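Local coordinates for protein esterase LipW (PDB 3QH4) that probably hydrolyses carboxylic esters, as an alpha/beta-hydrolase-fold esterase with strict substrate selectivity, at residues A[221-224]-A[225-229]. Residues are numbered along the deposited sequence; the frame is centred on the assembly and turned at random.
Sequences LMWR and HYLAG
Leu221 O sits over one face of the His225 imidazole, 3.2 Å above the ring plane and displaced toward the rim, with CD2 of His225 3.3 Å from that oxygen. With CG beside its own backbone N (chi1 -58°), His225 folds its ring back along the helix, where NE2 passes 4.0 Å from Leu221 CB and hydrogen-bonds to Phe29 O. The same Leu221 O accepts a hydrogen bond from His225 N at 2.9 Å. One turn on, the i to i+3 pair Trp223 and Tyr226 lie alongside each other with their rings directed alike: Trp223 CZ3 meets the edge of the phenol ring near its plane, 3.8 Å from Tyr226 CD2. The Leu227 side chain slants past that of Trp223, CD1 4.1 Å from Trp223 CE3. Beyond the segments, Tyr226 stacks on Phe96, and Met222 and Trp223 pack on Val196. Arg224 O is gripped twice, by Ala228 N at 3.0 Å and by a water that donates to it at 2.8 Å and accepts from Gly229 N. Ala228 turns to positive phi (44°). These last turns of helix 216-227 belong to the connection between parallel strands 189-193 and 250-255 of the alpha/beta hydrolase sheet; Met222 lies near, without touching, the probable Ser166-His288-Asp258 triad.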
loop_
_atom_site.group_PDB
_atom_site.type_symbol
_atom_site.label_atom_id
_atom_site.label_comp_id
_atom_site.label_asym_id
_atom_site.label_seq_id
_atom_site.Cartn_x
_atom_site.Cartn_y
_atom_site.Cartn_z
ATOM N N LEU A 221 1.773 15.973 -8.578
ATOM C CA LEU A 221 1.118 15.456 -9.802
ATOM C C LEU A 221 0.182 14.295 -9.472
ATOM O O LEU A 221 -0.936 14.225 -9.999
ATOM C CB LEU A 221 2.155 14.968 -10.815
ATOM C CG LEU A 221 2.734 16.003 -11.792
ATOM C CD1 LEU A 221 3.189 17.205 -11.064
ATOM C CD2 LEU A 221 3.895 15.384 -12.578
ATOM N N MET A 222 0.648 13.394 -8.603
ATOM C CA MET A 222 -0.128 12.228 -8.172
ATOM C C MET A 222 -1.505 12.636 -7.656
ATOM O O MET A 222 -2.517 12.079 -8.080
ATOM C CB MET A 222 0.659 11.466 -7.062
ATOM C CG MET A 222 -0.113 10.324 -6.425
ATOM S SD MET A 222 0.766 9.757 -4.958
ATOM C CE MET A 222 0.548 11.148 -3.834
ATOM N N TRP A 223 -1.542 13.606 -6.737
ATOM C CA TRP A 223 -2.804 14.052 -6.144
ATOM C C TRP A 223 -3.657 14.682 -7.232
ATOM O O TRP A 223 -4.906 14.508 -7.253
ATOM C CB TRP A 223 -2.581 15.008 -4.965
ATOM C CG TRP A 223 -2.275 14.268 -3.711
ATOM C CD1 TRP A 223 -1.085 14.241 -3.019
ATOM C CD2 TRP A 223 -3.189 13.467 -2.985
ATOM N NE1 TRP A 223 -1.214 13.428 -1.913
ATOM C CE2 TRP A 223 -2.503 12.953 -1.864
ATOM C CE3 TRP A 223 -4.544 13.128 -3.171
ATOM C CZ2 TRP A 223 -3.119 12.118 -0.917
ATOM C CZ3 TRP A 223 -5.163 12.283 -2.227
ATOM C CH2 TRP A 223 -4.444 11.789 -1.114
ATOM N N ARG A 224 -3.017 15.401 -8.160
ATOM C CA ARG A 224 -3.827 16.026 -9.238
ATOM C C ARG A 224 -4.508 14.982 -10.124
ATOM O O ARG A 224 -5.710 15.125 -10.440
ATOM C CB ARG A 224 -3.000 17.033 -10.070
ATOM C CG ARG A 224 -2.741 18.337 -9.308
ATOM C CD ARG A 224 -2.591 19.531 -10.260
ATOM N NE ARG A 224 -1.473 19.385 -11.157
ATOM C CZ ARG A 224 -0.214 19.697 -10.848
ATOM N NH1 ARG A 224 0.099 20.151 -9.634
ATOM N NH2 ARG A 224 0.743 19.538 -11.755
ATOM N N HIS A 225 -3.773 13.933 -10.521
ATOM C CA HIS A 225 -4.360 12.898 -11.400
ATOM C C HIS A 225 -5.505 12.165 -10.700
ATOM O O HIS A 225 -6.511 11.843 -11.326
ATOM C CB HIS A 225 -3.360 11.803 -11.787
ATOM C CG HIS A 225 -2.140 12.293 -12.490
ATOM N ND1 HIS A 225 -2.171 13.244 -13.485
ATOM C CD2 HIS A 225 -0.844 11.931 -12.350
ATOM C CE1 HIS A 225 -0.937 13.472 -13.906
ATOM N NE2 HIS A 225 -0.115 12.690 -13.229
ATOM N N TYR A 226 -5.301 11.880 -9.412
ATOM C CA TYR A 226 -6.231 11.109 -8.605
ATOM C C TYR A 226 -7.510 11.884 -8.324
ATOM O O TYR A 226 -8.602 11.326 -8.436
ATOM C CB TYR A 226 -5.569 10.779 -7.266
ATOM C CG TYR A 226 -6.383 9.864 -6.399
ATOM C CD1 TYR A 226 -6.878 8.660 -6.900
ATOM C CD2 TYR A 226 -6.637 10.181 -5.074
ATOM C CE1 TYR A 226 -7.629 7.800 -6.110
ATOM C CE2 TYR A 226 -7.379 9.324 -4.264
ATOM C CZ TYR A 226 -7.844 8.121 -4.778
ATOM O OH TYR A 226 -8.552 7.277 -3.946
ATOM N N LEU A 227 -7.372 13.154 -7.932
ATOM C CA LEU A 227 -8.562 13.957 -7.600
ATOM C C LEU A 227 -9.332 14.433 -8.821
ATOM O O LEU A 227 -10.540 14.647 -8.742
ATOM C CB LEU A 227 -8.200 15.140 -6.714
ATOM C CG LEU A 227 -7.765 14.743 -5.288
ATOM C CD1 LEU A 227 -7.171 15.988 -4.597
ATOM C CD2 LEU A 227 -8.896 14.208 -4.459
ATOM N N ALA A 228 -8.627 14.605 -9.929
ATOM C CA ALA A 228 -9.213 15.070 -11.202
ATOM C C ALA A 228 -10.184 16.249 -10.978
ATOM O O ALA A 228 -11.359 16.207 -11.404
ATOM C CB ALA A 228 -9.886 13.916 -11.943
ATOM N N GLY A 229 -9.690 17.289 -10.295
ATOM C CA GLY A 229 -10.457 18.523 -10.065
ATOM C C GLY A 229 -11.452 18.502 -8.923
ATOM O O GLY A 229 -12.133 19.507 -8.663
HETATM O O HOH W 1 -6.960 17.532 -9.982
#